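PDB 5GMT: alginate lyase from Aplysia kurodai, which cleaves the brown-algal polysaccharide alginate by beta-elimination, with specificity for polymannuronate, as a eukaryotic member of polysaccharide lyase family 14. Local coordinates for residues G43-S48 and V71-G76; R60-K65 and D260-F265; Y100-G105 and M187-H192. All coordinates share one frame; numbering follows the deposited sequence. Where two conformers were deposited one is given.

Contact 1: G43-S48 and V71-G76; sequences GDDSIS and VHDHRG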
loop_
_atom_site.group_PDB
_atom_site.type_symbol
_atom_site.label_atom_id
_atom_site.label_comp_id
_atom_site.label_asym_id
_atom_site.label_seq_id
_atom_site.Cartn_x
_atom_site.Cartn_y
_atom_site.Cartn_z
ATOM N N GLY A 43 -2.584 14.928 -5.365
ATOM C CA GLY A 43 -2.319 15.322 -3.988
ATOM C C GLY A 43 -1.115 16.222 -3.763
ATOM O O GLY A 43 -0.558 16.231 -2.677
ATOM N N ASP A 44 -0.721 16.979 -4.790
ATOM C CA ASP A 44 0.399 17.932 -4.708
ATOM C C ASP A 44 0.366 18.763 -3.434
ATOM O O ASP A 44 1.386 18.960 -2.769
ATOM C CB ASP A 44 0.380 18.879 -5.920
ATOM C CG ASP A 44 1.513 19.908 -5.895
ATOM O OD1 ASP A 44 1.502 20.821 -5.035
ATOM O OD2 ASP A 44 2.411 19.815 -6.760
ATOM N N ASP A 45 -0.820 19.281 -3.111
ATOM C CA ASP A 45 -0.959 20.194 -1.969
ATOM C C ASP A 45 -0.660 19.537 -0.608
ATOM O O ASP A 45 -0.428 20.241 0.379
ATOM C CB ASP A 45 -2.363 20.840 -1.973
ATOM C CG ASP A 45 -3.498 19.837 -1.706
ATOM O OD1 ASP A 45 -4.663 20.279 -1.572
ATOM O OD2 ASP A 45 -3.241 18.623 -1.612
ATOM N N SER A 46 -0.646 18.204 -0.556
ATOM C CA SER A 46 -0.306 17.474 0.668
ATOM C C SER A 46 1.148 17.018 0.727
ATOM O O SER A 46 1.601 16.502 1.751
ATOM C CB SER A 46 -1.212 16.247 0.821
ATOM O OG SER A 46 -2.450 16.606 1.397
ATOM N N ILE A 47 1.886 17.208 -0.362
ATOM C CA ILE A 47 3.228 16.640 -0.455
ATOM C C ILE A 47 4.315 17.646 -0.100
ATOM O O ILE A 47 4.338 18.770 -0.618
ATOM C CB ILE A 47 3.491 16.075 -1.871
ATOM C CG1 ILE A 47 2.563 14.877 -2.111
ATOM C CG2 ILE A 47 4.973 15.674 -2.038
ATOM C CD1 ILE A 47 2.683 14.251 -3.497
ATOM N N SER A 48 5.205 17.233 0.794
ATOM C CA SER A 48 6.376 18.028 1.127
ATOM C C SER A 48 7.487 17.096 1.596
ATOM O O SER A 48 7.409 15.875 1.414
ATOM C CB SER A 48 6.040 19.065 2.200
ATOM O OG SER A 48 7.101 20.003 2.331
ATOM N N VAL A 71 -12.740 15.024 0.173
ATOM C CA VAL A 71 -12.416 16.431 0.416
ATOM C C VAL A 71 -11.449 16.966 -0.643
ATOM O O VAL A 71 -10.477 16.302 -0.983
ATOM C CB VAL A 71 -11.817 16.608 1.822
ATOM C CG1 VAL A 71 -11.347 18.037 2.034
ATOM C CG2 VAL A 71 -12.856 16.199 2.878
ATOM N N HIS A 72 -11.724 18.157 -1.172
ATOM C CA HIS A 72 -10.978 18.681 -2.324
ATOM C C HIS A 72 -9.500 18.953 -1.997
ATOM O O HIS A 72 -8.633 18.782 -2.854
ATOM C CB HIS A 72 -11.660 19.956 -2.840
ATOM C CG HIS A 72 -11.123 20.471 -4.146
ATOM N ND1 HIS A 72 -9.981 21.237 -4.233
ATOM C CD2 HIS A 72 -11.608 20.376 -5.406
ATOM C CE1 HIS A 72 -9.768 21.568 -5.495
ATOM N NE2 HIS A 72 -10.743 21.063 -6.228
ATOM N N ASP A 73 -9.221 19.360 -0.757
ATOM C CA ASP A 73 -7.900 19.898 -0.405
ATOM C C ASP A 73 -7.223 19.152 0.734
ATOM O O ASP A 73 -7.886 18.733 1.685
ATOM C CB ASP A 73 -8.023 21.378 -0.022
ATOM C CG ASP A 73 -8.653 22.202 -1.111
ATOM O OD1 ASP A 73 -8.161 22.147 -2.257
ATOM O OD2 ASP A 73 -9.672 22.864 -0.826
ATOM N N HIS A 74 -5.894 19.034 0.631
ATOM C CA HIS A 74 -5.029 18.494 1.678
ATOM C C HIS A 74 -5.563 17.204 2.284
ATOM O O HIS A 74 -5.667 17.089 3.503
ATOM C CB HIS A 74 -4.822 19.526 2.795
ATOM C CG HIS A 74 -4.417 20.877 2.298
ATOM N ND1 HIS A 74 -5.228 21.987 2.415
ATOM C CD2 HIS A 74 -3.295 21.295 1.665
ATOM C CE1 HIS A 74 -4.624 23.029 1.871
ATOM N NE2 HIS A 74 -3.451 22.633 1.410
ATOM N N ARG A 75 -5.885 16.231 1.434
ATOM C CA ARG A 75 -6.473 14.987 1.923
ATOM C C ARG A 75 -5.514 13.802 1.824
ATOM O O ARG A 75 -5.882 12.684 2.177
ATOM C CB ARG A 75 -7.762 14.660 1.157
ATOM C CG ARG A 75 -7.498 14.208 -0.286
ATOM C CD ARG A 75 -8.773 13.774 -0.986
ATOM N NE ARG A 75 -8.537 13.349 -2.364
ATOM C CZ ARG A 75 -8.282 14.184 -3.363
ATOM N NH1 ARG A 75 -8.211 15.490 -3.130
ATOM N NH2 ARG A 75 -8.080 13.717 -4.590
ATOM N N GLY A 76 -4.287 14.047 1.370
ATOM C CA GLY A 76 -3.308 12.983 1.207
ATOM C C GLY A 76 -2.760 12.967 -0.208
ATOM O O GLY A 76 -2.830 13.975 -0.912
HETATM O O HOH W 1 -4.419 16.338 -1.211
HETATM O O HOH W 2 -5.336 23.015 -2.008
#
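Two direct hydrogen bonds join G43-S48 to V71-G76, each from a backbone N-H to a side-chain oxygen. H74 N donates to D45 OD1 over 2.8 Å, nearly straight at 166°, although it meets the carboxylate from above its plane. D45 CG lies between its own backbone N and carbonyl carbon (chi1 67°), which points OD1 at H74 N. G76 N donates to S46 OG at 3.2 Å; the same hydroxyl also bonds to the carbonyl of F62, so it joins three separate parts of the chain: the 3-10 turn, the 71-76 loop and strand 58-63.

Water bridges supplement these bonds. One water gives protons to D45 OD2 and G76 O and accepts R75 N, so both carboxylate oxygens of D45 are engaged. A second donates to D45 OD1 and D73 OD1, which lie only 4.0 Å apart; together with the bond from H72 ND1 to D73 OD1 it probably softens the repulsion between the two acids.

The contacts without classical hydrogen bonds are close. D45 OD1 sits 3.6 Å above the plane of the H74 ring, toward its rim, with carboxylate and ring 18° from parallel, while H74 ND1 bonds to E64. G43 CA approaches G76 O to 3.4 Å in a CA-H...O contact, and a CB on G43 would collide with that oxygen.

The 3-10 turn 44-46 leads from strand 38-42 to strand 47-50, and the 71-76 loop from strand 58-63 to strand 76-81: both are sheet-to-sheet crossings, consistent with the rim of a concanavalin-like jelly roll.

Contact 2: R60-K65 and D260-F265; sequences RIFYEK and DCYSYF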
loop_
_atom_site.group_PDB
_atom_site.type_symbol
_atom_site.label_atom_id
_atom_site.label_comp_id
_atom_site.label_asym_id
_atom_site.label_seq_id
_atom_site.Cartn_x
_atom_site.Cartn_y
_atom_site.Cartn_z
ATOM N N ARG A 60 6.918 13.676 3.063
ATOM C CA ARG A 60 5.929 13.964 4.099
ATOM C C ARG A 60 4.579 14.228 3.478
ATOM O O ARG A 60 4.463 15.006 2.538
ATOM C CB ARG A 60 6.341 15.166 4.967
ATOM C CG ARG A 60 5.489 15.308 6.232
ATOM C CD ARG A 60 5.726 16.638 6.965
ATOM N NE ARG A 60 5.025 17.742 6.305
ATOM C CZ ARG A 60 5.017 19.005 6.733
ATOM N NH1 ARG A 60 5.679 19.356 7.828
ATOM N NH2 ARG A 60 4.332 19.923 6.058
ATOM N N ILE A 61 3.564 13.569 4.020
ATOM C CA ILE A 61 2.192 13.754 3.577
ATOM C C ILE A 61 1.373 14.379 4.701
ATOM O O ILE A 61 1.365 13.878 5.831
ATOM C CB ILE A 61 1.535 12.411 3.164
ATOM C CG1 ILE A 61 2.421 11.647 2.171
ATOM C CG2 ILE A 61 0.127 12.666 2.619
ATOM C CD1 ILE A 61 2.691 12.390 0.863
ATOM N N PHE A 62 0.671 15.459 4.370
ATOM C CA PHE A 62 -0.163 16.175 5.311
ATOM C C PHE A 62 -1.641 15.836 5.093
ATOM O O PHE A 62 -2.127 15.896 3.967
ATOM C CB PHE A 62 0.077 17.678 5.159
ATOM C CG PHE A 62 -0.925 18.531 5.867
ATOM C CD1 PHE A 62 -1.115 18.402 7.233
ATOM C CD2 PHE A 62 -1.658 19.478 5.175
ATOM C CE1 PHE A 62 -2.021 19.201 7.903
ATOM C CE2 PHE A 62 -2.575 20.282 5.832
ATOM C CZ PHE A 62 -2.754 20.146 7.198
ATOM N N TYR A 63 -2.332 15.452 6.169
ATOM C CA TYR A 63 -3.773 15.258 6.137
ATOM C C TYR A 63 -4.411 16.303 7.031
ATOM O O TYR A 63 -4.260 16.274 8.260
ATOM C CB TYR A 63 -4.196 13.859 6.617
ATOM C CG TYR A 63 -3.283 12.713 6.241
ATOM C CD1 TYR A 63 -3.601 11.842 5.190
ATOM C CD2 TYR A 63 -2.114 12.479 6.956
ATOM C CE1 TYR A 63 -2.759 10.793 4.866
ATOM C CE2 TYR A 63 -1.271 11.445 6.637
ATOM C CZ TYR A 63 -1.600 10.596 5.595
ATOM O OH TYR A 63 -0.758 9.563 5.294
ATOM N N GLU A 64 -5.129 17.222 6.414
ATOM C CA GLU A 64 -5.791 18.273 7.153
ATOM C C GLU A 64 -6.899 17.702 8.027
ATOM O O GLU A 64 -7.567 16.751 7.631
ATOM C CB GLU A 64 -6.354 19.287 6.175
ATOM C CG GLU A 64 -6.838 20.551 6.793
ATOM C CD GLU A 64 -6.656 21.709 5.841
ATOM O OE1 GLU A 64 -6.053 22.725 6.262
ATOM O OE2 GLU A 64 -7.096 21.581 4.670
ATOM N N LYS A 65 -7.087 18.285 9.207
ATOM C CA LYS A 65 -8.214 17.937 10.066
ATOM C C LYS A 65 -9.496 17.987 9.252
ATOM O O LYS A 65 -9.721 18.940 8.500
ATOM C CB LYS A 65 -8.282 18.895 11.264
ATOM C CG LYS A 65 -9.387 18.579 12.262
ATOM C CD LYS A 65 -9.239 19.427 13.521
ATOM C CE LYS A 65 -10.322 19.065 14.542
ATOM N NZ LYS A 65 -10.091 19.751 15.847
ATOM N N ASP A 260 -5.209 17.579 12.424
ATOM C CA ASP A 260 -4.131 17.910 11.514
ATOM C C ASP A 260 -3.003 16.929 11.817
ATOM O O ASP A 260 -2.511 16.874 12.946
ATOM C CB ASP A 260 -3.664 19.360 11.697
ATOM C CG ASP A 260 -4.723 20.374 11.285
ATOM O OD1 ASP A 260 -5.292 20.231 10.188
ATOM O OD2 ASP A 260 -5.015 21.302 12.074
ATOM N N CYS A 261 -2.605 16.128 10.831
ATOM C CA CYS A 261 -1.612 15.095 11.105
ATOM C C CYS A 261 -0.744 14.830 9.881
ATOM O O CYS A 261 -1.036 15.300 8.772
ATOM C CB CYS A 261 -2.298 13.806 11.572
ATOM S SG CYS A 261 -3.509 13.168 10.385
ATOM N N TYR A 262 0.338 14.088 10.101
ATOM C CA TYR A 262 1.373 13.929 9.092
ATOM C C TYR A 262 1.954 12.528 9.082
ATOM O O TYR A 262 2.194 11.916 10.134
ATOM C CB TYR A 262 2.526 14.917 9.327
ATOM C CG TYR A 262 2.134 16.357 9.514
ATOM C CD1 TYR A 262 1.647 16.806 10.731
ATOM C CD2 TYR A 262 2.293 17.281 8.486
ATOM C CE1 TYR A 262 1.306 18.129 10.914
ATOM C CE2 TYR A 262 1.960 18.609 8.658
ATOM C CZ TYR A 262 1.457 19.023 9.877
ATOM O OH TYR A 262 1.126 20.341 10.071
ATOM N N SER A 263 2.233 12.034 7.888
ATOM C CA SER A 263 3.004 10.823 7.772
ATOM C C SER A 263 4.313 11.138 7.064
ATOM O O SER A 263 4.399 12.086 6.283
ATOM C CB SER A 263 2.226 9.728 7.028
ATOM O OG SER A 263 1.824 10.146 5.734
ATOM N N TYR A 264 5.328 10.336 7.358
ATOM C CA TYR A 264 6.657 10.492 6.780
ATOM C C TYR A 264 7.118 9.156 6.233
ATOM O O TYR A 264 7.010 8.151 6.919
ATOM C CB TYR A 264 7.666 10.963 7.833
ATOM C CG TYR A 264 7.315 12.254 8.524
ATOM C CD1 TYR A 264 6.248 12.325 9.417
ATOM C CD2 TYR A 264 8.077 13.400 8.314
ATOM C CE1 TYR A 264 5.930 13.522 10.065
ATOM C CE2 TYR A 264 7.771 14.600 8.962
ATOM C CZ TYR A 264 6.701 14.646 9.831
ATOM O OH TYR A 264 6.397 15.817 10.474
ATOM N N PHE A 265 7.660 9.141 5.021
ATOM C CA PHE A 265 8.103 7.889 4.426
ATOM C C PHE A 265 9.562 8.000 4.025
ATOM O O PHE A 265 9.976 9.005 3.449
ATOM C CB PHE A 265 7.268 7.521 3.191
ATOM C CG PHE A 265 5.806 7.323 3.472
ATOM C CD1 PHE A 265 4.942 8.408 3.511
ATOM C CD2 PHE A 265 5.285 6.043 3.646
ATOM C CE1 PHE A 265 3.588 8.231 3.749
ATOM C CE2 PHE A 265 3.934 5.860 3.891
ATOM C CZ PHE A 265 3.082 6.955 3.936
HETATM O O HOH W 3 7.746 17.993 9.486
#
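Y63 OH is gripped by two hydroxyls: S263 OG, at 2.7 Å, and T246 on strand 238-247 of the other sheet. S263 OG approaches at the edge of the Y63 ring, so the phenol oxygen is fixed between the sheets. I61 pairs with S263 and Y63 with C261, giving four backbone hydrogen bonds with N-H...O angles of 162° or more. Just past the paired strands, D260 OD1 accepts K65 N at 2.8 Å.

On the face carrying R60, F62, Y262 and Y264, R60 lies alongside both tyrosines. Its CG, anti to the backbone N, stands 3.8 Å from the centroid of the Y264 ring, over the face. A bend at chi3 (78°) swings the guanidinium so that Y262 CE2 lies 3.6 Å above its plane. Beyond it, R60 NH1 reaches a water that donates to Y264 OH, itself bonded to E102. An alanine here, without CG and guanidinium, would probably lose this CH-pi contact and the water link and loosen both rings. F62 CD1 closes on Y262 CE2 at 3.4 Å.

The mainly apolar interior face thus holds one hydroxyl pair that probably ties the two sheets together; the R60 face, cation against aromatics, joins neighbouring strands.

Contact 3: Y100-G105 and M187-H192; sequences YFENFG and MNNKWH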
loop_
_atom_site.group_PDB
_atom_site.type_symbol
_atom_site.label_atom_id
_atom_site.label_comp_id
_atom_site.label_asym_id
_atom_site.label_seq_id
_atom_site.Cartn_x
_atom_site.Cartn_y
_atom_site.Cartn_z
ATOM N N TYR A 100 6.455 6.957 9.571
ATOM C CA TYR A 100 6.203 7.604 10.858
ATOM C C TYR A 100 4.797 8.202 10.880
ATOM O O TYR A 100 4.415 8.907 9.948
ATOM C CB TYR A 100 7.246 8.707 11.104
ATOM C CG TYR A 100 7.235 9.299 12.497
ATOM C CD1 TYR A 100 6.316 10.278 12.857
ATOM C CD2 TYR A 100 8.172 8.901 13.441
ATOM C CE1 TYR A 100 6.314 10.829 14.142
ATOM C CE2 TYR A 100 8.178 9.442 14.722
ATOM C CZ TYR A 100 7.251 10.405 15.063
ATOM O OH TYR A 100 7.269 10.937 16.341
ATOM N N PHE A 101 4.030 7.938 11.938
ATOM C CA PHE A 101 2.720 8.569 12.106
ATOM C C PHE A 101 2.804 9.679 13.136
ATOM O O PHE A 101 3.141 9.431 14.287
ATOM C CB PHE A 101 1.655 7.553 12.553
ATOM C CG PHE A 101 1.415 6.450 11.564
ATOM C CD1 PHE A 101 2.164 5.280 11.617
ATOM C CD2 PHE A 101 0.447 6.581 10.585
ATOM C CE1 PHE A 101 1.950 4.252 10.710
ATOM C CE2 PHE A 101 0.227 5.546 9.671
ATOM C CZ PHE A 101 0.986 4.386 9.736
ATOM N N GLU A 102 2.484 10.897 12.725
ATOM C CA GLU A 102 2.546 12.030 13.651
ATOM C C GLU A 102 1.161 12.595 13.938
ATOM O O GLU A 102 0.475 13.070 13.026
ATOM C CB GLU A 102 3.455 13.122 13.085
ATOM C CG GLU A 102 3.552 14.340 13.980
ATOM C CD GLU A 102 4.356 15.443 13.337
ATOM O OE1 GLU A 102 5.487 15.154 12.888
ATOM O OE2 GLU A 102 3.851 16.587 13.266
ATOM N N ASN A 103 0.763 12.528 15.211
ATOM C CA ASN A 103 -0.517 13.053 15.699
ATOM C C ASN A 103 -1.738 12.271 15.196
ATOM O O ASN A 103 -2.772 12.855 14.876
ATOM C CB ASN A 103 -0.667 14.534 15.340
ATOM C CG ASN A 103 -1.583 15.270 16.295
ATOM O OD1 ASN A 103 -1.667 14.922 17.470
ATOM N ND2 ASN A 103 -2.288 16.271 15.793
ATOM N N PHE A 104 -1.605 10.947 15.144
ATOM C CA PHE A 104 -2.722 10.056 14.834
ATOM C C PHE A 104 -3.352 9.547 16.135
ATOM O O PHE A 104 -2.642 8.992 16.972
ATOM C CB PHE A 104 -2.250 8.867 13.988
ATOM C CG PHE A 104 -1.987 9.204 12.538
ATOM C CD1 PHE A 104 -0.962 10.062 12.186
ATOM C CD2 PHE A 104 -2.750 8.628 11.529
ATOM C CE1 PHE A 104 -0.716 10.359 10.851
ATOM C CE2 PHE A 104 -2.509 8.924 10.187
ATOM C CZ PHE A 104 -1.492 9.786 9.855
ATOM N N GLY A 105 -4.665 9.706 16.308
ATOM C CA GLY A 105 -5.535 10.322 15.321
ATOM C C GLY A 105 -5.922 9.417 14.159
ATOM O O GLY A 105 -6.106 9.904 13.051
ATOM N N MET A 187 1.342 2.499 15.659
ATOM C CA MET A 187 1.402 3.303 16.877
ATOM C C MET A 187 1.681 4.761 16.573
ATOM O O MET A 187 2.558 5.077 15.771
ATOM C CB MET A 187 2.481 2.761 17.817
ATOM C CG MET A 187 2.309 1.297 18.157
ATOM S SD MET A 187 3.520 0.743 19.372
ATOM C CE MET A 187 2.970 1.631 20.825
ATOM N N ASN A 188 0.932 5.646 17.219
ATOM C CA ASN A 188 1.173 7.080 17.103
ATOM C C ASN A 188 2.591 7.469 17.517
ATOM O O ASN A 188 3.169 6.872 18.431
ATOM C CB ASN A 188 0.150 7.839 17.947
ATOM C CG ASN A 188 0.206 9.335 17.730
ATOM O OD1 ASN A 188 0.686 9.809 16.701
ATOM N ND2 ASN A 188 -0.309 10.089 18.695
ATOM N N ASN A 189 3.147 8.451 16.808
ATOM C CA ASN A 189 4.437 9.066 17.132
ATOM C C ASN A 189 5.604 8.090 17.154
ATOM O O ASN A 189 6.531 8.217 17.969
ATOM C CB ASN A 189 4.329 9.805 18.474
ATOM C CG ASN A 189 3.294 10.923 18.433
ATOM O OD1 ASN A 189 3.180 11.637 17.433
ATOM N ND2 ASN A 189 2.512 11.055 19.504
ATOM N N LYS A 190 5.572 7.125 16.237
ATOM C CA LYS A 190 6.655 6.162 16.102
ATOM C C LYS A 190 6.960 5.863 14.643
ATOM O O LYS A 190 6.071 5.938 13.799
ATOM C CB LYS A 190 6.296 4.855 16.806
ATOM C CG LYS A 190 6.463 4.874 18.316
ATOM C CD LYS A 190 6.299 3.456 18.855
ATOM C CE LYS A 190 6.718 3.355 20.315
ATOM N NZ LYS A 190 8.171 3.626 20.481
ATOM N N TRP A 191 8.206 5.497 14.368
ATOM C CA TRP A 191 8.577 4.919 13.088
ATOM C C TRP A 191 8.129 3.469 13.058
ATOM O O TRP A 191 8.157 2.784 14.088
ATOM C CB TRP A 191 10.088 4.986 12.860
ATOM C CG TRP A 191 10.588 6.308 12.382
ATOM C CD1 TRP A 191 11.307 7.226 13.099
ATOM C CD2 TRP A 191 10.424 6.861 11.071
ATOM N NE1 TRP A 191 11.597 8.316 12.313
ATOM C CE2 TRP A 191 11.066 8.117 11.062
ATOM C CE3 TRP A 191 9.792 6.411 9.903
ATOM C CZ2 TRP A 191 11.093 8.937 9.934
ATOM C CZ3 TRP A 191 9.812 7.221 8.782
ATOM C CH2 TRP A 191 10.459 8.472 8.799
ATOM N N HIS A 192 7.737 3.004 11.876
ATOM C CA HIS A 192 7.427 1.593 11.653
ATOM C C HIS A 192 8.177 1.114 10.433
ATOM O O HIS A 192 8.193 1.806 9.414
ATOM C CB HIS A 192 5.930 1.369 11.442
ATOM C CG HIS A 192 5.082 1.889 12.552
ATOM N ND1 HIS A 192 4.935 3.237 12.806
ATOM C CD2 HIS A 192 4.345 1.245 13.488
ATOM C CE1 HIS A 192 4.139 3.400 13.846
ATOM N NE2 HIS A 192 3.766 2.207 14.279
HETATM O O HOH W 4 5.577 12.824 16.766
HETATM O O HOH W 5 -0.259 13.062 19.123
#
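The non-hydrogen-bonded pairing of Y100 with W191 brings Y100 CB over the six-membered ring of W191, 3.6 Å from its centroid and 9° off the normal; with CG anti to the backbone N (chi1 -170°), the ring then runs out along K190 and N189. CD2 comes within 3.6 Å of W191 CD1, leading an edge-to-face approach to the five-membered ring with the planes at 72°. Further out, K190 N stands over one face of the Y100 ring, and CZ is 3.5 Å from N189 C. At the tip, OH holds a water at 2.6 Å that donates to N189 OD1.

F101 makes an offset edge-to-face pair, its CD1 edge addressing the H192 face. H192 is held at both nitrogens: NE2 accepts M187 N at 2.8 Å and ND1 bonds to the carbonyl of V99, consistent with a neutral ring protonated at ND1.

N189 N bonds to F101 O at 2.7 Å, backbone to backbone, and N188 OD1 takes F104 N at 3.0 Å from above the amide plane. The type II turn M187-K190 leads into strand 191-199, flanked by 92-102 and 208-216, where 92-102 ends, consistent with the concanavalin-like jelly roll.

All three contacts reach one antiparallel sheet, and none is fully buried. Contact 2 is the most core-like, with half its touching residues buried and regular strand pairing; contact 1 is the most superficial, made by connections and relying on water and carboxylates; contact 3 lies between, aromatic where the strands pair and amide-rich at the turn. Strand 58-63 separates contact 1 from the 261-272 strand, and S48 O and R60 N, 2.8 Å apart in a probable hydrogen bond, couple contacts 1 and 2. Strands 261-272 and 92-102 are neighbours, so contacts 2 and 3 also touch, through Y262 O and E102 N. Contacts 1 and 3 do not meet, their nearest atoms being about 9 Å apart.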